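PDB 5N5D: methyltransferase from Streptomyces regensis, which probably transfers a methyl group from S-adenosylmethionine to a hydroxyl group of a precursor during tomaymycin biosynthesis. Local coordinates for residues Gln61-Leu66 with Ala82-Gly87; Leu66-Phe71 with Val142-Pro147; Phe137-Val142 with Val165-Asn170; Asp169-Gly174 with Gly218-Leu223. All coordinates share one frame; numbering follows the deposited sequence. Where two conformers were deposited one is given.

Contact 1: residues Gln61-Leu66 with Ala82-Gly87; sequences QARRIL and ALPPDG
R63 carries its CG anti to the backbone N (chi1 180°) and runs extended as far as NE, whereas D86 holds its CG between its own N and carbonyl carbon (chi1 64°), and the two side chains meet nearly at a right angle. They join the residue just ahead of strand 64-68 to the loop that closes a beta-alpha-beta crossover of the Rossmann-like sheet, between helix 74-80 and strand 88-93. NE of R63 gives a salt-bridge hydrogen bond to OD2 of D86 at 3.1 Å. The acceptor lies close to the guanidinium plane, but the N-H comes down on the carboxylate from above, 77° out of its plane, so the two groups share one bond and not a flat pair. An alanine in place of R63 would probably leave the D86 carboxylate without its charged mate and open a gap beside P84 and G87. The turn from P84 to G87 is type I, closed by G87 N to P84 O at 2.8 Å. Its last residue passes so near R63 O that any CB on G87 would collide with that oxygen. On the side of buried I65, L83 CD2 rests on I65 CD1 at 3.7 Å, and helix 47-60 touches I65 and A82. P84 CD packs against A62 O, and a bridging water donates to A62 O and to A82 O, 2.8 Å from each.

Contact 2: residues Leu66-Phe71 with Val142-Pro147; sequences LEIGTF and VDANKP. With SAM (S-adenosylmethionine), chain H; SO4 (sulfate ion), chain J.
I68 and V142 point to the same face of the sheet, and the branches of I68 divide the work: CD1 reaches V142 CG2 at 4.2 Å, while CG2 meets the CB of A144 at 3.8 Å. D143, between those two, turns elsewhere; with its CG anti to the backbone N (chi1 -173°), its carboxylate reaches the methionine end of S-adenosylmethionine. OD2 accepts a hydrogen bond from the ligand's amino N at 2.8 Å, and OD1 stands 3.4 Å from CE, the methyl carbon. G69 O takes a second bond from the same N, again 2.8 Å, so one group from each segment grips the ammonium. An alanine for D143 would probably leave that nitrogen without its carboxylate partner and the methionine end freer to shift. This is the cofactor site of the class I methyltransferase fold, where parallel strands 64-68 and 139-142 end and their loops part; G69 opens the glycine-rich turn after the first. D143 N donates to I68 O at 2.9 Å, and G69 CA-H points almost straight at D143 O. A CB on G69 would run into that oxygen. Beyond, A144 lies against the ribose, and N145 brings OD1 within 3.3 Å of the adenine N6, its amide steadied by Y152 and D148. E67 is fixed by S75 and S76 of helix 74-80.

Contact 3: residues Phe137-Val142 with Val165-Asn170; sequences FDMVFV and VVVVDN
From M139-V165 to V142-V168, strands 139-142 and 165-169 run side by side in parallel, 4.7 Å between their axes and only 8° apart in direction. They are the two strands of a beta-alpha-beta unit in the Rossmann-like sheet, with helix 149-158 as the crossover. V140 N, V167 N and V142 N each bond across to a carbonyl at 2.8 Å, those of V167 and V142 nearly straight. On the face of M139, F141, V165 and V167, which helix 47-60 packs against, the F141 ring lies obliquely with CD1 on V167 CG1 at 3.9 Å; F141 also touches the bound S-adenosylmethionine. Its CE1 reaches the CB of D169, whose side chain runs alongside the ring and points the same way. M139, fully extended, ends with CE near V167 CG2. The other face carries V140, V142, V166 and V168 under helix 149-158; V142 CB and V168 CG2 stand 4.0 Å apart. At the strand ends, D169 N donates to V142 O at 3.0 Å.

Contact 4: residues Asp169-Gly174 with Gly218-Leu223; sequences DNVVLG and GFTLAL
Strand 217-224 is the antiparallel strand that the class I methyltransferase fold slots between 165-169 and 203-211, and its G218 catches the loop N170-V172 just as that loop leaves strand 165-169. The carbonyl O of G218 is the meeting point. V171 N bonds to it at 3.1 Å, approaching from above the carbonyl plane, 48° out of it. N170 N, at 2.9 Å, adds a weak, bent bond, and a water that donates to D169 OD1 at 2.6 Å also makes a weak bond to the same oxygen. With CG1 anti to the carbonyl carbon (chi1 -63°) and CG2 between N and the carbonyl carbon, both methyls of V171 come to T220 OG1, 3.6 Å each; that hydroxyl is itself hydrogen-bonded to S207. ND2 of N170 hydrogen-bonds to OD2 of D217, just before the strand segment. Helix 185-198 touches V171 and T220, and F17 of the second subunit packs on V171 and V172, so the loop also belongs to the dimer contact. There is little room for a side chain at G218: V172 lays CG2 against the bare backbone, where a CB would clash with it, and this methyl sits 3.5 Å from G218 N.

Overall arrangement
All four contacts sit on one mixed sheet and span its middle, from strand 64-68 through 139-142 and 165-169 to 217-224. Contact 1 lies at the start of strand 64-68; contact 2, about 18 Å away between centres, is where that strand ends beside the cofactor. Contact 3 continues across the sheet from contact 2, sharing V142, and contact 4 takes over from contact 3 at D169 and N170. Contacts 1 and 4 stand about 23 Å apart between centres, on opposite sides of the chain's centre. Along the sequence contact 2 interleaves with contacts 1 and 3. The neighbouring strands 64-68 and 139-142 bring the loops of contact 2 together at the cofactor.

Contact 1: residues Gln61-Leu66 with Ala82-Gly87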
loop_
_atom_site.group_PDB
_atom_site.type_symbol
_atom_site.label_atom_id
_atom_site.label_comp_id
_atom_site.label_asym_id
_atom_site.label_seq_id
_atom_site.Cartn_x
_atom_site.Cartn_y
_atom_site.Cartn_z
ATOM N N GLN A 61 2.168 -13.436 3.701
ATOM C CA GLN A 61 1.887 -14.858 3.886
ATOM C C GLN A 61 1.067 -15.067 5.155
ATOM O O GLN A 61 1.331 -15.965 5.962
ATOM C CB GLN A 61 3.174 -15.682 3.918
ATOM C CG GLN A 61 4.045 -15.503 2.689
ATOM C CD GLN A 61 5.291 -16.360 2.729
ATOM O OE1 GLN A 61 6.120 -16.231 3.630
ATOM N NE2 GLN A 61 5.427 -17.250 1.752
ATOM N N ALA A 62 0.058 -14.214 5.322
ATOM C CA ALA A 62 -0.803 -14.267 6.489
ATOM C C ALA A 62 -1.596 -15.561 6.503
ATOM O O ALA A 62 -2.194 -15.954 5.496
ATOM C CB ALA A 62 -1.756 -13.074 6.501
ATOM N N ARG A 63 -1.601 -16.215 7.657
ATOM C CA ARG A 63 -2.395 -17.408 7.900
ATOM C C ARG A 63 -3.601 -17.136 8.779
ATOM O O ARG A 63 -4.612 -17.825 8.653
ATOM C CB ARG A 63 -1.520 -18.486 8.555
ATOM C CG ARG A 63 -2.221 -19.790 8.869
ATOM C CD ARG A 63 -1.217 -20.840 9.362
ATOM N NE ARG A 63 -1.877 -22.062 9.816
ATOM C CZ ARG A 63 -2.215 -22.321 11.076
ATOM N NH1 ARG A 63 -1.961 -21.445 12.041
ATOM N NH2 ARG A 63 -2.812 -23.468 11.374
ATOM N N ARG A 64 -3.517 -16.148 9.664
ATOM C CA ARG A 64 -4.637 -15.753 10.502
ATOM C C ARG A 64 -4.836 -14.254 10.353
ATOM O O ARG A 64 -3.892 -13.481 10.541
ATOM C CB ARG A 64 -4.402 -16.102 11.970
ATOM C CG ARG A 64 -4.280 -17.594 12.257
ATOM C CD ARG A 64 -4.397 -17.863 13.752
ATOM N NE ARG A 64 -3.912 -19.188 14.126
ATOM C CZ ARG A 64 -4.600 -20.313 13.970
ATOM N NH1 ARG A 64 -5.814 -20.291 13.434
ATOM N NH2 ARG A 64 -4.071 -21.471 14.348
ATOM N N ILE A 65 -6.054 -13.853 10.020
ATOM C CA ILE A 65 -6.387 -12.452 9.803
ATOM C C ILE A 65 -7.559 -12.081 10.698
ATOM O O ILE A 65 -8.521 -12.847 10.823
ATOM C CB ILE A 65 -6.732 -12.177 8.325
ATOM C CG1 ILE A 65 -5.555 -12.571 7.424
ATOM C CG2 ILE A 65 -7.109 -10.713 8.131
ATOM C CD1 ILE A 65 -5.851 -12.460 5.940
ATOM N N LEU A 66 -7.484 -10.899 11.310
ATOM C CA LEU A 66 -8.564 -10.345 12.116
ATOM C C LEU A 66 -9.133 -9.126 11.406
ATOM O O LEU A 66 -8.377 -8.242 10.996
ATOM C CB LEU A 66 -8.060 -9.959 13.507
ATOM C CG LEU A 66 -9.018 -9.173 14.404
ATOM C CD1 LEU A 66 -10.274 -9.987 14.728
ATOM C CD2 LEU A 66 -8.308 -8.739 15.670
ATOM N N ALA A 82 -6.970 -14.479 0.352
ATOM C CA ALA A 82 -5.523 -14.470 0.497
ATOM C C ALA A 82 -5.019 -15.635 1.340
ATOM O O ALA A 82 -3.810 -15.881 1.368
ATOM C CB ALA A 82 -5.068 -13.158 1.132
ATOM N N LEU A 83 -5.915 -16.352 2.020
ATOM C CA LEU A 83 -5.509 -17.313 3.028
ATOM C C LEU A 83 -5.116 -18.655 2.417
ATOM O O LEU A 83 -5.683 -19.079 1.408
ATOM C CB LEU A 83 -6.638 -17.559 4.017
ATOM C CG LEU A 83 -7.027 -16.409 4.940
ATOM C CD1 LEU A 83 -8.348 -16.717 5.631
ATOM C CD2 LEU A 83 -5.930 -16.172 5.961
ATOM N N PRO A 84 -4.190 -19.365 3.054
ATOM C CA PRO A 84 -3.938 -20.757 2.696
ATOM C C PRO A 84 -5.058 -21.644 3.203
ATOM O O PRO A 84 -5.882 -21.210 4.021
ATOM C CB PRO A 84 -2.621 -21.063 3.418
ATOM C CG PRO A 84 -2.704 -20.220 4.636
ATOM C CD PRO A 84 -3.350 -18.934 4.184
ATOM N N PRO A 85 -5.108 -22.904 2.773
ATOM C CA PRO A 85 -6.225 -23.768 3.184
ATOM C C PRO A 85 -6.327 -23.992 4.682
ATOM O O PRO A 85 -7.406 -24.368 5.152
ATOM C CB PRO A 85 -5.940 -25.079 2.447
ATOM C CG PRO A 85 -5.109 -24.682 1.288
ATOM C CD PRO A 85 -4.260 -23.549 1.756
ATOM N N ASP A 86 -5.250 -23.799 5.446
ATOM C CA ASP A 86 -5.312 -23.932 6.895
ATOM C C ASP A 86 -5.430 -22.579 7.587
ATOM O O ASP A 86 -5.252 -22.493 8.805
ATOM C CB ASP A 86 -4.095 -24.698 7.428
ATOM C CG ASP A 86 -2.774 -23.982 7.186
ATOM O OD1 ASP A 86 -2.715 -23.024 6.393
ATOM O OD2 ASP A 86 -1.770 -24.405 7.805
ATOM N N GLY A 87 -5.760 -21.530 6.838
ATOM C CA GLY A 87 -5.869 -20.204 7.409
ATOM C C GLY A 87 -7.246 -19.915 7.984
ATOM O O GLY A 87 -8.190 -20.697 7.857
HETATM O O HOH W 1 -1.424 -15.790 2.836
#

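Contact 2: residues Leu66-Phe71 with Val142-Pro147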
loop_
_atom_site.group_PDB
_atom_site.type_symbol
_atom_site.label_atom_id
_atom_site.label_comp_id
_atom_site.label_asym_id
_atom_site.label_seq_id
_atom_site.Cartn_x
_atom_site.Cartn_y
_atom_site.Cartn_z
ATOM N N LEU A 66 -7.484 -10.899 11.310
ATOM C CA LEU A 66 -8.564 -10.345 12.116
ATOM C C LEU A 66 -9.133 -9.126 11.406
ATOM O O LEU A 66 -8.377 -8.242 10.996
ATOM C CB LEU A 66 -8.060 -9.959 13.507
ATOM C CG LEU A 66 -9.018 -9.173 14.404
ATOM C CD1 LEU A 66 -10.274 -9.987 14.728
ATOM C CD2 LEU A 66 -8.308 -8.739 15.670
ATOM N N GLU A 67 -10.455 -9.087 11.253
ATOM C CA GLU A 67 -11.146 -7.955 10.651
ATOM C C GLU A 67 -12.166 -7.408 11.632
ATOM O O GLU A 67 -12.989 -8.161 12.164
ATOM C CB GLU A 67 -11.841 -8.364 9.349
ATOM C CG GLU A 67 -12.711 -7.282 8.729
ATOM C CD GLU A 67 -13.321 -7.730 7.417
ATOM O OE1 GLU A 67 -14.137 -8.676 7.435
ATOM O OE2 GLU A 67 -12.960 -7.146 6.376
ATOM N N ILE A 68 -12.121 -6.102 11.856
ATOM C CA ILE A 68 -13.058 -5.414 12.732
ATOM C C ILE A 68 -13.954 -4.577 11.828
ATOM O O ILE A 68 -13.531 -3.538 11.313
ATOM C CB ILE A 68 -12.338 -4.556 13.778
ATOM C CG1 ILE A 68 -11.351 -5.422 14.563
ATOM C CG2 ILE A 68 -13.349 -3.909 14.714
ATOM C CD1 ILE A 68 -10.413 -4.651 15.457
ATOM N N GLY A 69 -15.182 -5.052 11.604
ATOM C CA GLY A 69 -16.123 -4.372 10.731
ATOM C C GLY A 69 -16.436 -5.116 9.446
ATOM O O GLY A 69 -16.002 -4.700 8.372
ATOM N N THR A 70 -17.216 -6.198 9.551
ATOM C CA THR A 70 -17.534 -7.034 8.392
ATOM C C THR A 70 -18.381 -6.292 7.365
ATOM O O THR A 70 -18.185 -6.462 6.153
ATOM C CB THR A 70 -18.297 -8.283 8.830
ATOM O OG1 THR A 70 -17.715 -8.832 10.014
ATOM C CG2 THR A 70 -18.294 -9.322 7.717
ATOM N N PHE A 71 -19.350 -5.502 7.833
ATOM C CA PHE A 71 -20.438 -4.997 7.007
ATOM C C PHE A 71 -20.985 -6.131 6.145
ATOM O O PHE A 71 -21.439 -7.144 6.687
ATOM C CB PHE A 71 -19.988 -3.790 6.168
ATOM C CG PHE A 71 -21.125 -3.045 5.505
ATOM C CD1 PHE A 71 -22.265 -2.704 6.222
ATOM C CD2 PHE A 71 -21.048 -2.678 4.168
ATOM C CE1 PHE A 71 -23.310 -2.021 5.614
ATOM C CE2 PHE A 71 -22.085 -1.996 3.556
ATOM C CZ PHE A 71 -23.216 -1.666 4.277
ATOM N N VAL A 142 -8.733 -2.887 10.523
ATOM C CA VAL A 142 -9.613 -2.130 11.403
ATOM C C VAL A 142 -10.445 -1.208 10.525
ATOM O O VAL A 142 -9.915 -0.271 9.915
ATOM C CB VAL A 142 -8.823 -1.336 12.448
ATOM C CG1 VAL A 142 -9.774 -0.638 13.420
ATOM C CG2 VAL A 142 -7.832 -2.244 13.176
ATOM N N ASP A 143 -11.746 -1.461 10.470
ATOM C CA ASP A 143 -12.649 -0.725 9.599
ATOM C C ASP A 143 -14.044 -0.735 10.212
ATOM O O ASP A 143 -15.019 -1.162 9.599
ATOM C CB ASP A 143 -12.649 -1.335 8.199
ATOM C CG ASP A 143 -13.432 -0.507 7.196
ATOM O OD1 ASP A 143 -13.627 0.713 7.422
ATOM O OD2 ASP A 143 -13.855 -1.080 6.167
ATOM N N ALA A 144 -14.154 -0.261 11.450
ATOM C CA ALA A 144 -15.451 -0.184 12.109
ATOM C C ALA A 144 -15.713 1.262 12.517
ATOM O O ALA A 144 -15.579 2.174 11.694
ATOM C CB ALA A 144 -15.502 -1.141 13.301
ATOM N N ASN A 145 -16.079 1.490 13.772
ATOM C CA ASN A 145 -16.326 2.840 14.250
ATOM C C ASN A 145 -15.012 3.516 14.622
ATOM O O ASN A 145 -14.087 2.879 15.127
ATOM C CB ASN A 145 -17.272 2.803 15.446
ATOM C CG ASN A 145 -16.745 1.954 16.575
ATOM O OD1 ASN A 145 -16.303 0.821 16.370
ATOM N ND2 ASN A 145 -16.782 2.504 17.785
ATOM N N LYS A 146 -14.931 4.817 14.373
ATOM C CA LYS A 146 -13.652 5.509 14.496
ATOM C C LYS A 146 -13.283 5.892 15.930
ATOM O O LYS A 146 -12.091 5.890 16.262
ATOM C CB LYS A 146 -13.664 6.740 13.589
ATOM C CG LYS A 146 -13.651 6.360 12.109
ATOM C CD LYS A 146 -14.170 7.457 11.211
ATOM C CE LYS A 146 -14.056 7.061 9.742
ATOM N NZ LYS A 146 -14.766 5.785 9.418
ATOM N N PRO A 147 -14.234 6.231 16.814
ATOM C CA PRO A 147 -13.832 6.599 18.187
ATOM C C PRO A 147 -13.039 5.525 18.912
ATOM O O PRO A 147 -12.219 5.859 19.772
ATOM C CB PRO A 147 -15.172 6.872 18.882
ATOM C CG PRO A 147 -16.053 7.347 17.785
ATOM C CD PRO A 147 -15.661 6.516 16.580
HETATM N N SAM H . -14.931 -3.649 6.028
HETATM C CA SAM H . -16.165 -3.523 5.228
HETATM C C SAM H . -15.825 -3.557 3.703
HETATM O O SAM H . -14.839 -2.880 3.332
HETATM O OXT SAM H . -16.552 -4.249 2.960
HETATM C CB SAM H . -16.912 -2.212 5.573
HETATM C CG SAM H . -17.054 -2.019 7.078
HETATM S SD SAM H . -18.101 -0.569 7.352
HETATM C CE SAM H . -16.984 0.724 6.958
HETATM C "C5'" SAM H . -18.095 -0.403 9.170
HETATM C "C4'" SAM H . -18.834 -1.528 9.867
HETATM O "O4'" SAM H . -18.513 -1.552 11.275
HETATM C "C3'" SAM H . -20.363 -1.450 9.762
HETATM O "O3'" SAM H . -20.859 -2.657 9.192
HETATM C "C2'" SAM H . -20.815 -1.219 11.212
HETATM O "O2'" SAM H . -22.057 -1.843 11.514
HETATM C "C1'" SAM H . -19.684 -1.886 11.984
HETATM N N9 SAM H . -19.530 -1.433 13.361
HETATM C C8 SAM H . -19.661 -0.156 13.838
HETATM N N7 SAM H . -19.401 -0.033 15.117
HETATM C C5 SAM H . -19.072 -1.323 15.510
HETATM C C6 SAM H . -18.672 -1.865 16.745
HETATM N N6 SAM H . -18.536 -1.142 17.864
HETATM N N1 SAM H . -18.402 -3.189 16.793
HETATM C C2 SAM H . -18.532 -3.913 15.677
HETATM N N3 SAM H . -18.904 -3.511 14.457
HETATM C C4 SAM H . -19.157 -2.197 14.439
HETATM S S SO4 J . -18.090 6.221 13.316
HETATM O O1 SO4 J . -18.528 7.499 12.765
HETATM O O2 SO4 J . -18.821 5.141 12.659
HETATM O O3 SO4 J . -16.661 6.059 13.078
HETATM O O4 SO4 J . -18.357 6.190 14.752
#

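Contact 3: residues Phe137-Val142 with Val165-Asn170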
loop_
_atom_site.group_PDB
_atom_site.type_symbol
_atom_site.label_atom_id
_atom_site.label_comp_id
_atom_site.label_asym_id
_atom_site.label_seq_id
_atom_site.Cartn_x
_atom_site.Cartn_y
_atom_site.Cartn_z
ATOM N N PHE A 137 -2.649 -13.233 15.390
ATOM C CA PHE A 137 -2.968 -12.855 14.025
ATOM C C PHE A 137 -1.727 -12.318 13.321
ATOM O O PHE A 137 -0.864 -11.685 13.935
ATOM C CB PHE A 137 -4.075 -11.802 14.017
ATOM C CG PHE A 137 -5.392 -12.319 14.508
ATOM C CD1 PHE A 137 -6.187 -13.093 13.678
ATOM C CD2 PHE A 137 -5.832 -12.046 15.791
ATOM C CE1 PHE A 137 -7.395 -13.587 14.111
ATOM C CE2 PHE A 137 -7.049 -12.537 16.237
ATOM C CZ PHE A 137 -7.833 -13.315 15.393
ATOM N N ASP A 138 -1.641 -12.601 12.022
ATOM C CA ASP A 138 -0.602 -12.067 11.151
ATOM C C ASP A 138 -0.987 -10.736 10.525
ATOM O O ASP A 138 -0.107 -10.004 10.061
ATOM C CB ASP A 138 -0.301 -13.067 10.026
ATOM C CG ASP A 138 0.121 -14.416 10.554
ATOM O OD1 ASP A 138 1.043 -14.464 11.392
ATOM O OD2 ASP A 138 -0.474 -15.435 10.151
ATOM N N MET A 139 -2.276 -10.422 10.489
ATOM C CA MET A 139 -2.760 -9.193 9.887
ATOM C C MET A 139 -4.057 -8.809 10.574
ATOM O O MET A 139 -4.865 -9.676 10.917
ATOM C CB MET A 139 -2.979 -9.355 8.378
ATOM C CG MET A 139 -3.535 -8.123 7.693
ATOM S SD MET A 139 -3.462 -8.313 5.900
ATOM C CE MET A 139 -4.263 -6.808 5.361
ATOM N N VAL A 140 -4.242 -7.509 10.777
ATOM C CA VAL A 140 -5.463 -6.959 11.353
ATOM C C VAL A 140 -5.948 -5.833 10.453
ATOM O O VAL A 140 -5.174 -4.931 10.119
ATOM C CB VAL A 140 -5.242 -6.427 12.780
ATOM C CG1 VAL A 140 -6.551 -5.958 13.373
ATOM C CG2 VAL A 140 -4.603 -7.488 13.650
ATOM N N PHE A 141 -7.219 -5.881 10.070
ATOM C CA PHE A 141 -7.864 -4.805 9.326
ATOM C C PHE A 141 -8.916 -4.169 10.225
ATOM O O PHE A 141 -9.871 -4.839 10.642
ATOM C CB PHE A 141 -8.495 -5.329 8.032
ATOM C CG PHE A 141 -9.162 -4.263 7.192
ATOM C CD1 PHE A 141 -8.556 -3.032 6.976
ATOM C CD2 PHE A 141 -10.394 -4.502 6.608
ATOM C CE1 PHE A 141 -9.176 -2.065 6.193
ATOM C CE2 PHE A 141 -11.011 -3.545 5.824
ATOM C CZ PHE A 141 -10.396 -2.322 5.620
ATOM N N VAL A 142 -8.733 -2.887 10.523
ATOM C CA VAL A 142 -9.613 -2.130 11.403
ATOM C C VAL A 142 -10.445 -1.208 10.525
ATOM O O VAL A 142 -9.915 -0.271 9.915
ATOM C CB VAL A 142 -8.823 -1.336 12.448
ATOM C CG1 VAL A 142 -9.774 -0.638 13.420
ATOM C CG2 VAL A 142 -7.832 -2.244 13.176
ATOM N N VAL A 165 0.942 -7.105 10.294
ATOM C CA VAL A 165 0.546 -5.897 9.581
ATOM C C VAL A 165 -0.819 -5.470 10.098
ATOM O O VAL A 165 -1.739 -6.290 10.202
ATOM C CB VAL A 165 0.514 -6.122 8.059
ATOM C CG1 VAL A 165 0.413 -4.781 7.326
ATOM C CG2 VAL A 165 1.738 -6.899 7.604
ATOM N N VAL A 166 -0.950 -4.187 10.422
ATOM C CA VAL A 166 -2.211 -3.609 10.855
ATOM C C VAL A 166 -2.569 -2.517 9.855
ATOM O O VAL A 166 -1.761 -1.614 9.607
ATOM C CB VAL A 166 -2.121 -3.042 12.281
ATOM C CG1 VAL A 166 -3.461 -2.480 12.717
ATOM C CG2 VAL A 166 -1.650 -4.106 13.240
ATOM N N VAL A 167 -3.751 -2.620 9.255
ATOM C CA VAL A 167 -4.271 -1.595 8.355
ATOM C C VAL A 167 -5.503 -0.992 9.008
ATOM O O VAL A 167 -6.420 -1.721 9.401
ATOM C CB VAL A 167 -4.609 -2.163 6.964
ATOM C CG1 VAL A 167 -5.315 -1.107 6.109
ATOM C CG2 VAL A 167 -3.342 -2.654 6.264
ATOM N N VAL A 168 -5.522 0.335 9.124
ATOM C CA VAL A 168 -6.661 1.068 9.665
ATOM C C VAL A 168 -7.213 1.938 8.545
ATOM O O VAL A 168 -6.488 2.775 7.993
ATOM C CB VAL A 168 -6.272 1.919 10.883
ATOM C CG1 VAL A 168 -7.497 2.666 11.418
ATOM C CG2 VAL A 168 -5.634 1.048 11.950
ATOM N N ASP A 169 -8.479 1.728 8.197
ATOM C CA ASP A 169 -9.116 2.477 7.123
ATOM C C ASP A 169 -9.721 3.784 7.636
ATOM O O ASP A 169 -10.023 3.943 8.824
ATOM C CB ASP A 169 -10.203 1.641 6.443
ATOM C CG ASP A 169 -10.450 2.056 4.994
ATOM O OD1 ASP A 169 -9.688 2.903 4.473
ATOM O OD2 ASP A 169 -11.400 1.528 4.364
ATOM N N ASN A 170 -9.870 4.728 6.702
ATOM C CA ASN A 170 -10.669 5.945 6.877
ATOM C C ASN A 170 -10.105 6.867 7.960
ATOM O O ASN A 170 -10.827 7.351 8.835
ATOM C CB ASN A 170 -12.128 5.582 7.162
ATOM C CG ASN A 170 -12.722 4.665 6.097
ATOM O OD1 ASN A 170 -13.300 3.622 6.411
ATOM N ND2 ASN A 170 -12.566 5.046 4.830
HETATM O O HOH W 2 -11.573 2.639 10.898
#

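Contact 4: residues Asp169-Gly174 with Gly218-Leu223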
loop_
_atom_site.group_PDB
_atom_site.type_symbol
_atom_site.label_atom_id
_atom_site.label_comp_id
_atom_site.label_asym_id
_atom_site.label_seq_id
_atom_site.Cartn_x
_atom_site.Cartn_y
_atom_site.Cartn_z
ATOM N N ASP A 169 -8.479 1.728 8.197
ATOM C CA ASP A 169 -9.116 2.477 7.123
ATOM C C ASP A 169 -9.721 3.784 7.636
ATOM O O ASP A 169 -10.023 3.943 8.824
ATOM C CB ASP A 169 -10.203 1.641 6.443
ATOM C CG ASP A 169 -10.450 2.056 4.994
ATOM O OD1 ASP A 169 -9.688 2.903 4.473
ATOM O OD2 ASP A 169 -11.400 1.528 4.364
ATOM N N ASN A 170 -9.870 4.728 6.702
ATOM C CA ASN A 170 -10.669 5.945 6.877
ATOM C C ASN A 170 -10.105 6.867 7.960
ATOM O O ASN A 170 -10.827 7.351 8.835
ATOM C CB ASN A 170 -12.128 5.582 7.162
ATOM C CG ASN A 170 -12.722 4.665 6.097
ATOM O OD1 ASN A 170 -13.300 3.622 6.411
ATOM N ND2 ASN A 170 -12.566 5.046 4.830
ATOM N N VAL A 171 -8.805 7.161 7.865
ATOM C CA VAL A 171 -8.105 7.924 8.893
ATOM C C VAL A 171 -7.987 9.410 8.547
ATOM O O VAL A 171 -7.326 10.148 9.281
ATOM C CB VAL A 171 -6.708 7.337 9.174
ATOM C CG1 VAL A 171 -6.811 5.925 9.713
ATOM C CG2 VAL A 171 -5.820 7.397 7.926
ATOM N N VAL A 172 -8.607 9.877 7.467
ATOM C CA VAL A 172 -8.399 11.248 7.006
ATOM C C VAL A 172 -9.524 12.175 7.454
ATOM O O VAL A 172 -9.273 13.330 7.801
ATOM C CB VAL A 172 -8.223 11.265 5.470
ATOM C CG1 VAL A 172 -8.398 12.672 4.897
ATOM C CG2 VAL A 172 -6.844 10.732 5.109
ATOM N N LEU A 173 -10.763 11.688 7.461
ATOM C CA LEU A 173 -11.898 12.447 7.989
ATOM C C LEU A 173 -11.992 13.834 7.351
ATOM O O LEU A 173 -12.209 14.845 8.028
ATOM C CB LEU A 173 -11.816 12.550 9.513
ATOM C CG LEU A 173 -11.988 11.220 10.247
ATOM C CD1 LEU A 173 -10.913 11.051 11.287
ATOM C CD2 LEU A 173 -13.358 11.160 10.895
ATOM N N GLY A 174 -11.840 13.884 6.028
ATOM C CA GLY A 174 -11.946 15.129 5.304
ATOM C C GLY A 174 -10.882 16.148 5.632
ATOM O O GLY A 174 -11.027 17.317 5.268
ATOM N N GLY A 218 -8.124 8.032 3.347
ATOM C CA GLY A 218 -6.781 7.490 3.497
ATOM C C GLY A 218 -6.758 6.337 4.475
ATOM O O GLY A 218 -7.745 6.046 5.157
ATOM N N PHE A 219 -5.597 5.684 4.541
ATOM C CA PHE A 219 -5.407 4.548 5.425
ATOM C C PHE A 219 -4.050 4.639 6.098
ATOM O O PHE A 219 -3.145 5.339 5.634
ATOM C CB PHE A 219 -5.520 3.226 4.660
ATOM C CG PHE A 219 -4.412 3.000 3.657
ATOM C CD1 PHE A 219 -4.492 3.518 2.376
ATOM C CD2 PHE A 219 -3.304 2.239 3.991
ATOM C CE1 PHE A 219 -3.481 3.290 1.445
ATOM C CE2 PHE A 219 -2.288 2.012 3.075
ATOM C CZ PHE A 219 -2.377 2.533 1.798
ATOM N N THR A 220 -3.928 3.917 7.209
ATOM C CA THR A 220 -2.668 3.746 7.917
ATOM C C THR A 220 -2.231 2.299 7.800
ATOM O O THR A 220 -3.038 1.384 7.980
ATOM C CB THR A 220 -2.804 4.124 9.392
ATOM O OG1 THR A 220 -3.250 5.472 9.489
ATOM C CG2 THR A 220 -1.468 3.970 10.126
ATOM N N LEU A 221 -0.956 2.103 7.500
ATOM C CA LEU A 221 -0.354 0.780 7.452
ATOM C C LEU A 221 0.748 0.735 8.494
ATOM O O LEU A 221 1.683 1.543 8.449
ATOM C CB LEU A 221 0.194 0.463 6.061
ATOM C CG LEU A 221 0.652 -0.985 5.872
ATOM C CD1 LEU A 221 0.550 -1.377 4.411
ATOM C CD2 LEU A 221 2.079 -1.196 6.373
ATOM N N ALA A 222 0.628 -0.197 9.430
ATOM C CA ALA A 222 1.576 -0.353 10.518
ATOM C C ALA A 222 2.168 -1.752 10.497
ATOM O O ALA A 222 1.484 -2.732 10.184
ATOM C CB ALA A 222 0.901 -0.090 11.865
ATOM N N LEU A 223 3.457 -1.827 10.804
ATOM C CA LEU A 223 4.181 -3.081 10.938
ATOM C C LEU A 223 4.610 -3.227 12.389
ATOM O O LEU A 223 5.286 -2.344 12.933
ATOM C CB LEU A 223 5.400 -3.103 10.022
ATOM C CG LEU A 223 6.310 -4.329 10.131
ATOM C CD1 LEU A 223 5.601 -5.571 9.635
ATOM C CD2 LEU A 223 7.591 -4.085 9.346
HETATM O O HOH W 3 -9.946 5.039 3.048
#